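Local coordinates for ribonuclease P protein component 3 (Thermococcus kodakarensis KOD1, PDB 3WYZ) that probably serves as a protein subunit of ribonuclease P, the RNA-based enzyme that trims 5' extensions from precursor tRNAs, at residues A[209-212]-A[213-216]; A[200-203]-A[204-208]; A[163-166]-A[167-171]; A[123-126]-A[127-131]; A[99-102]-A[103-106]. All coordinates share one frame; numbering follows the deposited sequence. Where two conformers were deposited one is given.

Contact 1. Residues A[209-212]-A[213-216]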
loop_
_atom_site.group_PDB
_atom_site.type_symbol
_atom_site.label_atom_id
_atom_site.label_comp_id
_atom_site.label_asym_id
_atom_site.label_seq_id
_atom_site.Cartn_x
_atom_site.Cartn_y
_atom_site.Cartn_z
ATOM N N LEU A 209 -5.518 8.973 -5.053
ATOM C CA LEU A 209 -6.513 7.975 -5.458
ATOM C C LEU A 209 -6.697 7.888 -6.975
ATOM O O LEU A 209 -7.313 6.948 -7.473
ATOM C CB LEU A 209 -7.861 8.286 -4.812
ATOM C CG LEU A 209 -7.956 8.153 -3.291
ATOM C CD1 LEU A 209 -9.358 8.534 -2.840
ATOM C CD2 LEU A 209 -7.599 6.743 -2.827
ATOM N N ASN A 210 -6.154 8.854 -7.709
ATOM C CA ASN A 210 -6.393 8.959 -9.146
ATOM C C ASN A 210 -5.094 8.756 -9.922
ATOM O O ASN A 210 -4.850 7.673 -10.475
ATOM C CB ASN A 210 -7.041 10.319 -9.451
ATOM C CG ASN A 210 -7.448 10.481 -10.907
ATOM O OD1 ASN A 210 -6.959 9.783 -11.798
ATOM N ND2 ASN A 210 -8.356 11.417 -11.155
ATOM N N PHE A 211 -4.243 9.775 -9.924
ATOM C CA PHE A 211 -3.071 9.805 -10.796
ATOM C C PHE A 211 -2.008 8.767 -10.445
ATOM O O PHE A 211 -1.489 8.092 -11.330
ATOM C CB PHE A 211 -2.460 11.207 -10.790
ATOM C CG PHE A 211 -1.185 11.306 -11.559
ATOM C CD1 PHE A 211 -1.198 11.306 -12.948
ATOM C CD2 PHE A 211 0.034 11.393 -10.899
ATOM C CE1 PHE A 211 -0.016 11.393 -13.668
ATOM C CE2 PHE A 211 1.216 11.479 -11.612
ATOM C CZ PHE A 211 1.192 11.477 -12.999
ATOM N N TYR A 212 -1.673 8.647 -9.166
ATOM C CA TYR A 212 -0.591 7.752 -8.750
ATOM C C TYR A 212 -0.925 6.266 -8.856
ATOM O O TYR A 212 -0.063 5.483 -9.240
ATOM C CB TYR A 212 -0.103 8.099 -7.343
ATOM C CG TYR A 212 0.703 9.375 -7.309
ATOM C CD1 TYR A 212 1.984 9.425 -7.848
ATOM C CD2 TYR A 212 0.174 10.540 -6.769
ATOM C CE1 TYR A 212 2.721 10.593 -7.829
ATOM C CE2 TYR A 212 0.900 11.716 -6.756
ATOM C CZ TYR A 212 2.172 11.738 -7.283
ATOM O OH TYR A 212 2.895 12.909 -7.262
ATOM N N PRO A 213 -2.160 5.866 -8.505
ATOM C CA PRO A 213 -2.574 4.492 -8.784
ATOM C C PRO A 213 -2.539 4.141 -10.282
ATOM O O PRO A 213 -2.160 3.022 -10.641
ATOM C CB PRO A 213 -4.002 4.454 -8.245
ATOM C CG PRO A 213 -3.988 5.423 -7.119
ATOM C CD PRO A 213 -3.111 6.543 -7.604
ATOM N N ARG A 214 -2.920 5.090 -11.139
ATOM C CA ARG A 214 -2.852 4.908 -12.599
ATOM C C ARG A 214 -1.435 4.623 -13.109
ATOM O O ARG A 214 -1.256 3.941 -14.116
ATOM C CB ARG A 214 -3.404 6.141 -13.319
ATOM C CG ARG A 214 -4.926 6.236 -13.355
ATOM C CD ARG A 214 -5.392 7.666 -13.636
ATOM N NE ARG A 214 -4.625 8.306 -14.709
ATOM C CZ ARG A 214 -4.524 9.622 -14.905
ATOM N NH1 ARG A 214 -5.149 10.491 -14.115
ATOM N NH2 ARG A 214 -3.789 10.076 -15.914
ATOM N N THR A 215 -0.435 5.152 -12.415
ATOM C CA THR A 215 0.975 4.919 -12.743
ATOM C C THR A 215 1.434 3.481 -12.464
ATOM O O THR A 215 2.479 3.058 -12.960
ATOM C CB THR A 215 1.858 5.923 -11.961
ATOM O OG1 THR A 215 1.476 7.255 -12.325
ATOM C CG2 THR A 215 3.343 5.738 -12.244
ATOM N N ILE A 216 0.658 2.744 -11.669
ATOM C CA ILE A 216 1.023 1.393 -11.219
ATOM C C ILE A 216 0.134 0.295 -11.817
ATOM O O ILE A 216 0.640 -0.750 -12.243
ATOM C CB ILE A 216 0.928 1.298 -9.675
ATOM C CG1 ILE A 216 1.792 2.382 -9.022
ATOM C CG2 ILE A 216 1.341 -0.087 -9.188
ATOM C CD1 ILE A 216 1.431 2.665 -7.579
#
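Thr215 takes hold of the carbonyl oxygen of Phe211 twice: its OG1 donates to Phe211 O at 3.2 Å, and its backbone N adds a weak bond of 3.3 Å to the same Phe211 O. The hydroxyl can fold back because OG1 lies beside Thr215's own N, opposite the carbonyl carbon (chi1 -59°). That N also leans weakly on Tyr212 O, so one N-H is shared between two carbonyls in a loosely bonded first turn. The residue before it, Arg214, holds Asn210 at two points. Its N donates to Asn210 O at 3.3 Å, while NH1 meets Asn210 OD1 at 3.0 Å in a nearly straight bond (171°). The amide oxygen sits in the guanidinium plane, but the donor stands well above the amide's own plane. Over one guanidinium face comes Phe211 CD1, with the ring turned upright (88° between planes), and the cation-pi partner of this arginine is Phe8. Pro213, lacking an N-H, rests CG against Leu209 C at 3.7 Å and touches Val14 and Met16 of strand 14-18. Weak main-chain bonding at this helix start is thus supplemented by side-chain donors, and the arginine's charge is probably eased by the Asn210 amide oxygen and the ring of Phe8.

Contact 2. Residues A[200-203]-A[204-208]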
loop_
_atom_site.group_PDB
_atom_site.type_symbol
_atom_site.label_atom_id
_atom_site.label_comp_id
_atom_site.label_asym_id
_atom_site.label_seq_id
_atom_site.Cartn_x
_atom_site.Cartn_y
_atom_site.Cartn_z
ATOM N N MET A 200 -2.315 16.833 3.439
ATOM C CA MET A 200 -2.380 16.945 1.990
ATOM C C MET A 200 -3.345 18.058 1.592
ATOM O O MET A 200 -4.318 18.327 2.288
ATOM C CB MET A 200 -2.830 15.619 1.371
ATOM C CG MET A 200 -1.962 14.429 1.752
ATOM S SD MET A 200 -2.412 12.930 0.863
ATOM C CE MET A 200 -1.812 13.374 -0.753
ATOM N N GLU A 201 -3.066 18.708 0.472
ATOM C CA GLU A 201 -4.007 19.660 -0.097
ATOM C C GLU A 201 -5.045 18.841 -0.858
ATOM O O GLU A 201 -4.858 17.640 -1.087
ATOM C CB GLU A 201 -3.310 20.649 -1.043
ATOM C CG GLU A 201 -2.182 21.461 -0.410
ATOM C CD GLU A 201 -2.643 22.428 0.672
ATOM O OE1 GLU A 201 -3.861 22.682 0.793
ATOM O OE2 GLU A 201 -1.770 22.949 1.403
ATOM N N ILE A 202 -6.135 19.491 -1.245
ATOM C CA ILE A 202 -7.241 18.817 -1.922
ATOM C C ILE A 202 -6.798 18.094 -3.211
ATOM O O ILE A 202 -7.122 16.920 -3.392
ATOM C CB ILE A 202 -8.422 19.795 -2.177
ATOM C CG1 ILE A 202 -9.097 20.143 -0.843
ATOM C CG2 ILE A 202 -9.432 19.194 -3.152
ATOM C CD1 ILE A 202 -10.163 21.216 -0.916
ATOM N N PRO A 203 -6.064 18.783 -4.107
ATOM C CA PRO A 203 -5.619 18.107 -5.332
ATOM C C PRO A 203 -4.593 17.002 -5.094
ATOM O O PRO A 203 -4.541 16.042 -5.864
ATOM C CB PRO A 203 -4.998 19.236 -6.163
ATOM C CG PRO A 203 -4.680 20.316 -5.189
ATOM C CD PRO A 203 -5.726 20.217 -4.120
ATOM N N GLU A 204 -3.799 17.131 -4.035
ATOM C CA GLU A 204 -2.824 16.101 -3.673
ATOM C C GLU A 204 -3.535 14.835 -3.208
ATOM O O GLU A 204 -3.204 13.740 -3.660
ATOM C CB GLU A 204 -1.862 16.605 -2.593
ATOM C CG GLU A 204 -0.932 17.717 -3.068
ATOM C CD GLU A 204 -0.138 18.362 -1.944
ATOM O OE1 GLU A 204 -0.701 18.579 -0.853
ATOM O OE2 GLU A 204 1.059 18.659 -2.147
ATOM N N ALA A 205 -4.519 14.989 -2.323
ATOM C CA ALA A 205 -5.338 13.857 -1.868
ATOM C C ALA A 205 -6.040 13.159 -3.034
ATOM O O ALA A 205 -6.101 11.930 -3.090
ATOM C CB ALA A 205 -6.356 14.318 -0.843
ATOM N N ARG A 206 -6.560 13.954 -3.962
ATOM C CA ARG A 206 -7.195 13.435 -5.173
ATOM C C ARG A 206 -6.215 12.630 -6.024
ATOM O O ARG A 206 -6.566 11.570 -6.538
ATOM C CB ARG A 206 -7.773 14.593 -5.994
ATOM C CG ARG A 206 -8.598 14.186 -7.205
ATOM C CD ARG A 206 -9.011 15.398 -8.032
ATOM N NE ARG A 206 -9.794 16.350 -7.248
ATOM C CZ ARG A 206 -11.079 16.198 -6.920
ATOM N NH1 ARG A 206 -11.767 15.121 -7.308
ATOM N NH2 ARG A 206 -11.687 17.132 -6.194
ATOM N N ALA A 207 -4.993 13.140 -6.179
ATOM C CA ALA A 207 -3.967 12.452 -6.974
ATOM C C ALA A 207 -3.549 11.118 -6.367
ATOM O O ALA A 207 -3.191 10.193 -7.099
ATOM C CB ALA A 207 -2.749 13.339 -7.166
ATOM N N SER A 208 -3.610 11.012 -5.039
ATOM C CA SER A 208 -3.304 9.763 -4.341
ATOM C C SER A 208 -4.313 8.631 -4.605
ATOM O O SER A 208 -4.001 7.458 -4.381
ATOM C CB SER A 208 -3.188 10.016 -2.837
ATOM O OG SER A 208 -2.123 10.912 -2.564
#
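Glu204 OE1 accepts the backbone N-H of Glu201 at 2.7 Å, nearly straight (169°), using the anti lone pair that faces away from OE2. Glu201 is the N-cap and Glu204 the third residue of the helix, so this is the glutamate half of a capping box. Glu204 gets there with CG beside its own N (chi1 -67°) and the chain stretched out beyond, which brings it alongside the Glu201 side chain. The two side chains point the same way, with Glu201 OE2 and Glu204 OE1 5.0 Å apart; the nearby helix start would probably ease their like charges. From the cap the regular ladder begins: Ala205 N donates to Glu201 O at 2.9 Å, followed by Arg206 N to Ile202 O and Ala207 N to Pro203 O. Pro203 suits this first turn, where no N-H is required of it. Further along, Glu204 O is gripped by both N and OG of Ser208, from opposite faces of the carbonyl plane; OG lies at 3.2 Å from Glu204 O. Replacing Glu204 by an alanine would probably leave the Glu201 N-H without its acceptor and the first turn less firmly closed. Met200 packs its CB against Ala205 CB at 4.4 Å; Met200 was modelled in two conformers, so its finer contacts are doubtful. Trp163 and Lys167 of helix 149-168 touch the Glu204 side chain. The whole is an N-terminal helix cap, starting helix 202-209.

Contact 3. Residues A[163-166]-A[167-171]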
loop_
_atom_site.group_PDB
_atom_site.type_symbol
_atom_site.label_atom_id
_atom_site.label_comp_id
_atom_site.label_asym_id
_atom_site.label_seq_id
_atom_site.Cartn_x
_atom_site.Cartn_y
_atom_site.Cartn_z
ATOM N N TRP A 163 4.333 11.815 5.155
ATOM C CA TRP A 163 3.792 12.631 4.068
ATOM C C TRP A 163 4.732 13.788 3.720
ATOM O O TRP A 163 5.006 14.029 2.556
ATOM C CB TRP A 163 2.400 13.168 4.416
ATOM C CG TRP A 163 1.992 14.348 3.575
ATOM C CD1 TRP A 163 1.707 15.600 4.013
ATOM C CD2 TRP A 163 1.862 14.383 2.145
ATOM N NE1 TRP A 163 1.391 16.418 2.951
ATOM C CE2 TRP A 163 1.486 15.698 1.793
ATOM C CE3 TRP A 163 2.039 13.435 1.132
ATOM C CZ2 TRP A 163 1.262 16.089 0.468
ATOM C CZ3 TRP A 163 1.819 13.824 -0.193
ATOM C CH2 TRP A 163 1.439 15.148 -0.509
ATOM N N GLN A 164 5.227 14.494 4.732
ATOM C CA GLN A 164 6.102 15.651 4.525
ATOM C C GLN A 164 7.376 15.263 3.776
ATOM O O GLN A 164 7.879 16.019 2.959
ATOM C CB GLN A 164 6.469 16.293 5.869
ATOM C CG GLN A 164 5.310 16.994 6.573
ATOM C CD GLN A 164 5.611 17.320 8.030
ATOM O OE1 GLN A 164 6.700 17.779 8.361
ATOM N NE2 GLN A 164 4.642 17.088 8.905
ATOM N N LEU A 165 7.896 14.073 4.084
ATOM C CA LEU A 165 9.071 13.518 3.406
ATOM C C LEU A 165 8.726 13.082 1.984
ATOM O O LEU A 165 9.411 13.455 1.040
ATOM C CB LEU A 165 9.636 12.323 4.185
ATOM C CG LEU A 165 10.440 12.678 5.436
ATOM C CD1 LEU A 165 10.632 11.459 6.333
ATOM C CD2 LEU A 165 11.782 13.279 5.050
ATOM N N VAL A 166 7.667 12.284 1.853
ATOM C CA VAL A 166 7.135 11.861 0.558
ATOM C C VAL A 166 6.934 13.055 -0.378
ATOM O O VAL A 166 7.316 13.010 -1.552
ATOM C CB VAL A 166 5.788 11.111 0.737
ATOM C CG1 VAL A 166 4.977 11.087 -0.548
ATOM C CG2 VAL A 166 6.016 9.689 1.243
ATOM N N LYS A 167 6.331 14.114 0.146
ATOM C CA LYS A 167 6.043 15.301 -0.642
ATOM C C LYS A 167 7.317 16.020 -1.092
ATOM O O LYS A 167 7.417 16.444 -2.252
ATOM C CB LYS A 167 5.145 16.248 0.149
ATOM C CG LYS A 167 4.538 17.369 -0.678
ATOM C CD LYS A 167 5.038 18.727 -0.225
ATOM C CE LYS A 167 4.155 19.854 -0.743
ATOM N NZ LYS A 167 4.270 21.072 0.112
ATOM N N LYS A 168 8.284 16.141 -0.181
ATOM C CA LYS A 168 9.538 16.833 -0.469
ATOM C C LYS A 168 10.380 16.084 -1.501
ATOM O O LYS A 168 10.931 16.687 -2.414
ATOM C CB LYS A 168 10.356 17.022 0.812
ATOM C CG LYS A 168 11.477 18.046 0.676
ATOM C CD LYS A 168 12.361 18.083 1.907
ATOM C CE LYS A 168 11.681 18.762 3.087
ATOM N NZ LYS A 168 12.222 18.262 4.386
ATOM N N TYR A 169 10.472 14.766 -1.351
ATOM C CA TYR A 169 11.270 13.940 -2.253
ATOM C C TYR A 169 10.501 13.477 -3.496
ATOM O O TYR A 169 11.029 12.727 -4.310
ATOM C CB TYR A 169 11.835 12.740 -1.489
ATOM C CG TYR A 169 12.999 13.112 -0.604
ATOM C CD1 TYR A 169 12.799 13.538 0.704
ATOM C CD2 TYR A 169 14.307 13.058 -1.085
ATOM C CE1 TYR A 169 13.865 13.890 1.513
ATOM C CE2 TYR A 169 15.378 13.413 -0.283
ATOM C CZ TYR A 169 15.151 13.823 1.012
ATOM O OH TYR A 169 16.211 14.167 1.808
ATOM N N ARG A 170 9.254 13.920 -3.640
ATOM C CA ARG A 170 8.426 13.575 -4.796
ATOM C C ARG A 170 8.317 12.060 -4.966
ATOM O O ARG A 170 8.508 11.531 -6.055
ATOM C CB ARG A 170 8.959 14.256 -6.067
ATOM C CG ARG A 170 9.227 15.747 -5.900
ATOM C CD ARG A 170 9.085 16.513 -7.207
ATOM N NE ARG A 170 7.683 16.675 -7.610
ATOM C CZ ARG A 170 7.260 17.390 -8.659
ATOM N NH1 ARG A 170 8.124 18.036 -9.444
ATOM N NH2 ARG A 170 5.957 17.465 -8.928
ATOM N N VAL A 171 8.013 11.369 -3.870
ATOM C CA VAL A 171 7.874 9.915 -3.887
ATOM C C VAL A 171 6.436 9.601 -4.285
ATOM O O VAL A 171 5.518 10.278 -3.823
ATOM C CB VAL A 171 8.155 9.283 -2.505
ATOM C CG1 VAL A 171 8.084 7.760 -2.584
ATOM C CG2 VAL A 171 9.511 9.715 -1.975
#
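Val166 O receives the N-H of Val171 at 2.9 Å, in the carbonyl plane: this is the 6→1 bond of a Schellman motif that ends helix 149-168. The chain reverses at Arg170, whose phi is positive (56°), and a weak bond from Arg170 N to Lys167 O lies inside the turn. The reversal brings Val171 back over the last turn, where its CB meets Val166 CG1 at 4.1 Å. One turn earlier, Lys167 lays its aliphatic root on Trp163: CB stands 3.9 Å from the centroid of the indole's six-membered ring, 9° off the normal, a CH-pi contact, and CG follows over CZ2. Trp163 CG points opposite its N (chi1 161°), which swings the indole forward under the lysine. Met200 and Glu204 also touch this indole, and with an alanine in place of Trp163 the lysine methylenes would probably lose their flat support and a gap would open toward Met200. On another side of the helix Leu165 and Tyr169 run alongside each other, and the tyrosine OH is hydrogen-bonded to His124 ND1. The Tyr169 ring turns its edge to a carbonyl, CD1 lying 3.4 Å from Leu165 O.

Contact 4. Residues A[123-126]-A[127-131]; sequences DHTL and AGMAA
Asp123 supplies two acceptors to the first turn, starting with Asp123 O, which takes the N-H of Ala127 at 2.8 Å. The main-chain ladder then runs on regularly, Gly128 N to His124 O, Met129 N to Thr125 O and Ala130 N to Leu126 O. The second polar element is a side-chain cap: Asp123 OD1 accepts from Leu126 N at 2.8 Å, almost straight (173°) and met nearly along its C-O axis. A chi1 of 54° folds the carboxylate forward to the first turn to reach that N-H. Its negative charge at the start of the helix probably interacts favourably with the helix dipole. Apolar contacts centre on the methyl of Met129. The chain bends at its last torsion (chi3 -70°), bringing CE back to within 3.8 Å of Leu126 CD2 and 4.0 Å of Thr125 CG2, so the sulfur arm lies alongside the threonine but slants across the leucine. Ala127 and Ala130, small and buried, let neighbours come close: Leu165 and Tyr169 touch the first, Ile103 and Val171 the second. Here, then, is an aspartate N-cap on helix 124-133, the crossover helix between parallel strands 109-111 and 136-140 in a TIM-barrel-like fold.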
loop_
_atom_site.group_PDB
_atom_site.type_symbol
_atom_site.label_atom_id
_atom_site.label_comp_id
_atom_site.label_asym_id
_atom_site.label_seq_id
_atom_site.Cartn_x
_atom_site.Cartn_y
_atom_site.Cartn_z
ATOM N N ASP A 123 12.640 8.207 6.642
ATOM C CA ASP A 123 13.530 9.344 6.854
ATOM C C ASP A 123 14.070 9.873 5.521
ATOM O O ASP A 123 13.743 9.340 4.459
ATOM C CB ASP A 123 14.682 8.933 7.784
ATOM C CG ASP A 123 15.439 7.697 7.290
ATOM O OD1 ASP A 123 15.229 7.262 6.134
ATOM O OD2 ASP A 123 16.257 7.158 8.072
ATOM N N HIS A 124 14.881 10.927 5.586
ATOM C CA HIS A 124 15.514 11.500 4.394
ATOM C C HIS A 124 16.176 10.440 3.514
ATOM O O HIS A 124 16.081 10.515 2.284
ATOM C CB HIS A 124 16.548 12.561 4.789
ATOM C CG HIS A 124 15.946 13.826 5.321
ATOM N ND1 HIS A 124 15.511 14.848 4.502
ATOM C CD2 HIS A 124 15.712 14.238 6.590
ATOM C CE1 HIS A 124 15.033 15.833 5.243
ATOM N NE2 HIS A 124 15.143 15.488 6.514
ATOM N N THR A 125 16.832 9.461 4.143
ATOM C CA THR A 125 17.523 8.384 3.430
ATOM C C THR A 125 16.546 7.505 2.639
ATOM O O THR A 125 16.703 7.326 1.435
ATOM C CB THR A 125 18.331 7.492 4.405
ATOM O OG1 THR A 125 19.317 8.284 5.081
ATOM C CG2 THR A 125 19.027 6.340 3.670
ATOM N N LEU A 126 15.544 6.956 3.322
ATOM C CA LEU A 126 14.559 6.092 2.667
ATOM C C LEU A 126 13.699 6.857 1.672
ATOM O O LEU A 126 13.320 6.313 0.629
ATOM C CB LEU A 126 13.662 5.415 3.695
ATOM C CG LEU A 126 14.314 4.361 4.590
ATOM C CD1 LEU A 126 13.417 4.007 5.765
ATOM C CD2 LEU A 126 14.641 3.123 3.776
ATOM N N ALA A 127 13.393 8.112 1.992
ATOM C CA ALA A 127 12.586 8.954 1.109
ATOM C C ALA A 127 13.312 9.171 -0.207
ATOM O O ALA A 127 12.707 9.076 -1.278
ATOM C CB ALA A 127 12.271 10.289 1.770
ATOM N N GLY A 128 14.609 9.450 -0.106
ATOM C CA GLY A 128 15.463 9.636 -1.266
ATOM C C GLY A 128 15.533 8.412 -2.150
ATOM O O GLY A 128 15.341 8.510 -3.355
ATOM N N MET A 129 15.798 7.255 -1.550
ATOM C CA MET A 129 15.888 6.005 -2.303
ATOM C C MET A 129 14.560 5.623 -2.946
ATOM O O MET A 129 14.542 5.087 -4.058
ATOM C CB MET A 129 16.360 4.861 -1.410
ATOM C CG MET A 129 17.815 4.953 -0.989
ATOM S SD MET A 129 18.378 3.428 -0.203
ATOM C CE MET A 129 17.477 3.489 1.342
ATOM N N ALA A 130 13.452 5.894 -2.256
ATOM C CA ALA A 130 12.126 5.590 -2.799
ATOM C C ALA A 130 11.820 6.385 -4.077
ATOM O O ALA A 130 11.204 5.869 -5.014
ATOM C CB ALA A 130 11.055 5.849 -1.752
ATOM N N ALA A 131 12.249 7.641 -4.108
ATOM C CA ALA A 131 12.038 8.491 -5.275
ATOM C C ALA A 131 12.917 8.029 -6.449
ATOM O O ALA A 131 12.442 7.922 -7.581
ATOM C CB ALA A 131 12.330 9.940 -4.926
#

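Contact 5. Residues A[99-102]-A[103-106]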
loop_
_atom_site.group_PDB
_atom_site.type_symbol
_atom_site.label_atom_id
_atom_site.label_comp_id
_atom_site.label_asym_id
_atom_site.label_seq_id
_atom_site.Cartn_x
_atom_site.Cartn_y
_atom_site.Cartn_z
ATOM N N ASN A 99 11.723 -2.175 5.522
ATOM C CA ASN A 99 11.447 -0.893 4.885
ATOM C C ASN A 99 12.531 -0.518 3.876
ATOM O O ASN A 99 12.222 -0.091 2.771
ATOM C CB ASN A 99 11.314 0.224 5.928
ATOM C CG ASN A 99 10.029 0.136 6.727
ATOM O OD1 ASN A 99 9.258 -0.798 6.576
ATOM N ND2 ASN A 99 9.804 1.110 7.597
ATOM N N ARG A 100 13.793 -0.687 4.263
ATOM C CA ARG A 100 14.927 -0.372 3.392
ATOM C C ARG A 100 15.027 -1.328 2.205
ATOM O O ARG A 100 15.206 -0.889 1.067
ATOM C CB ARG A 100 16.233 -0.399 4.193
ATOM C CG ARG A 100 17.443 0.172 3.458
ATOM C CD ARG A 100 18.754 -0.377 4.013
ATOM N NE ARG A 100 18.892 -1.814 3.759
ATOM C CZ ARG A 100 19.923 -2.566 4.146
ATOM N NH1 ARG A 100 20.946 -2.037 4.816
ATOM N NH2 ARG A 100 19.935 -3.865 3.855
ATOM N N MET A 101 14.907 -2.627 2.470
ATOM C CA MET A 101 15.047 -3.645 1.425
ATOM C C MET A 101 13.901 -3.611 0.415
ATOM O O MET A 101 14.098 -3.924 -0.759
ATOM C CB MET A 101 15.136 -5.043 2.041
ATOM C CG MET A 101 15.478 -6.145 1.040
ATOM S SD MET A 101 17.060 -5.885 0.207
ATOM C CE MET A 101 17.069 -7.256 -0.941
ATOM N N ALA A 102 12.706 -3.252 0.876
ATOM C CA ALA A 102 11.567 -3.069 -0.019
ATOM C C ALA A 102 11.837 -1.933 -1.005
ATOM O O ALA A 102 11.542 -2.057 -2.193
ATOM C CB ALA A 102 10.311 -2.785 0.780
ATOM N N ILE A 103 12.408 -0.841 -0.503
ATOM C CA ILE A 103 12.776 0.306 -1.330
ATOM C C ILE A 103 13.904 -0.063 -2.286
ATOM O O ILE A 103 13.808 0.197 -3.491
ATOM C CB ILE A 103 13.242 1.514 -0.477
ATOM C CG1 ILE A 103 12.107 2.035 0.426
ATOM C CG2 ILE A 103 13.784 2.633 -1.368
ATOM C CD1 ILE A 103 10.880 2.524 -0.310
ATOM N N GLU A 104 14.969 -0.649 -1.736
ATOM C CA GLU A 104 16.165 -1.008 -2.516
ATOM C C GLU A 104 15.852 -1.944 -3.687
ATOM O O GLU A 104 16.401 -1.787 -4.778
ATOM C CB GLU A 104 17.238 -1.638 -1.610
ATOM C CG GLU A 104 17.974 -0.631 -0.731
ATOM C CD GLU A 104 18.926 -1.271 0.279
ATOM O OE1 GLU A 104 18.705 -2.436 0.688
ATOM O OE2 GLU A 104 19.897 -0.592 0.682
ATOM N N SER A 105 14.946 -2.891 -3.463
ATOM C CA SER A 105 14.586 -3.881 -4.475
ATOM C C SER A 105 13.635 -3.384 -5.575
ATOM O O SER A 105 13.327 -4.132 -6.498
ATOM C CB SER A 105 13.982 -5.104 -3.796
ATOM O OG SER A 105 14.899 -5.631 -2.857
ATOM N N GLY A 106 13.175 -2.137 -5.489
ATOM C CA GLY A 106 12.311 -1.567 -6.526
ATOM C C GLY A 106 10.929 -2.198 -6.537
ATOM O O GLY A 106 10.371 -2.502 -7.590
#
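The last turns of helix 96-104 close in a Schellman motif, and within it Ser105 fastens itself to Met101. Met101 O accepts both Ser105 OG, at 2.8 Å, and Ser105 N, at 3.0 Å, so one carbonyl holds the main chain and the hydroxyl of the same residue. The hydroxyl lies beside the serine's own N (chi1 -57°), which sends it back along the helix. The Met101 side chain passes the same spot, its CE 3.3 Å from Ser105 OG. Gly106 then turns the chain with a positive phi (70°), easy for glycine, and its N donates to Ile103 O at 3.1 Å. On a more exposed flank Arg100 and Glu104, one turn apart, form a salt bridge with NE 3.1 Å from OE1. The carboxylate does not meet the guanidinium squarely: the side chains slant across each other, the two planes differ by 34°, and OE2 sits over a guanidinium face. The bend at Arg100 chi3 brings NE up to the carboxylate. Deeper in, Ile103 CG1 presses on Asn99 O at 3.2 Å, while Ile103 N bonds to that carbonyl only weakly. Asn99 itself is tied by its amide to Gly94, Pro113 and Gly121, and Ile103 packs on Met129 and Ala130. This is the C-terminal end of the helix in the beta-alpha-beta crossover joining strands 88-92 and 109-111.

In the fold
All five contacts sit at helix ends, contact 1 at the junction of two helices; all are partly buried, contact 5 the most (four of eight residues), while contact 3 has the most exposed residues (four of nine). Contacts 2 and 4 start helices, carboxylates receiving backbone N-H groups; contacts 3 and 5 finish them, carbonyls accepting as the chain turns back. Contact 1 relies on an amide, a hydroxyl and an arginine. Contacts 3, 4 and 5 flank the parallel sheet, and contact 4 touches both others: Ala127 O meets Val171 CG2, Met129 CB meets Ile103 CG2. Contact 2 leans on contact 3 through Trp163 and joins contact 1 through a probable hydrogen bond from Tyr212 N to Ala207 O.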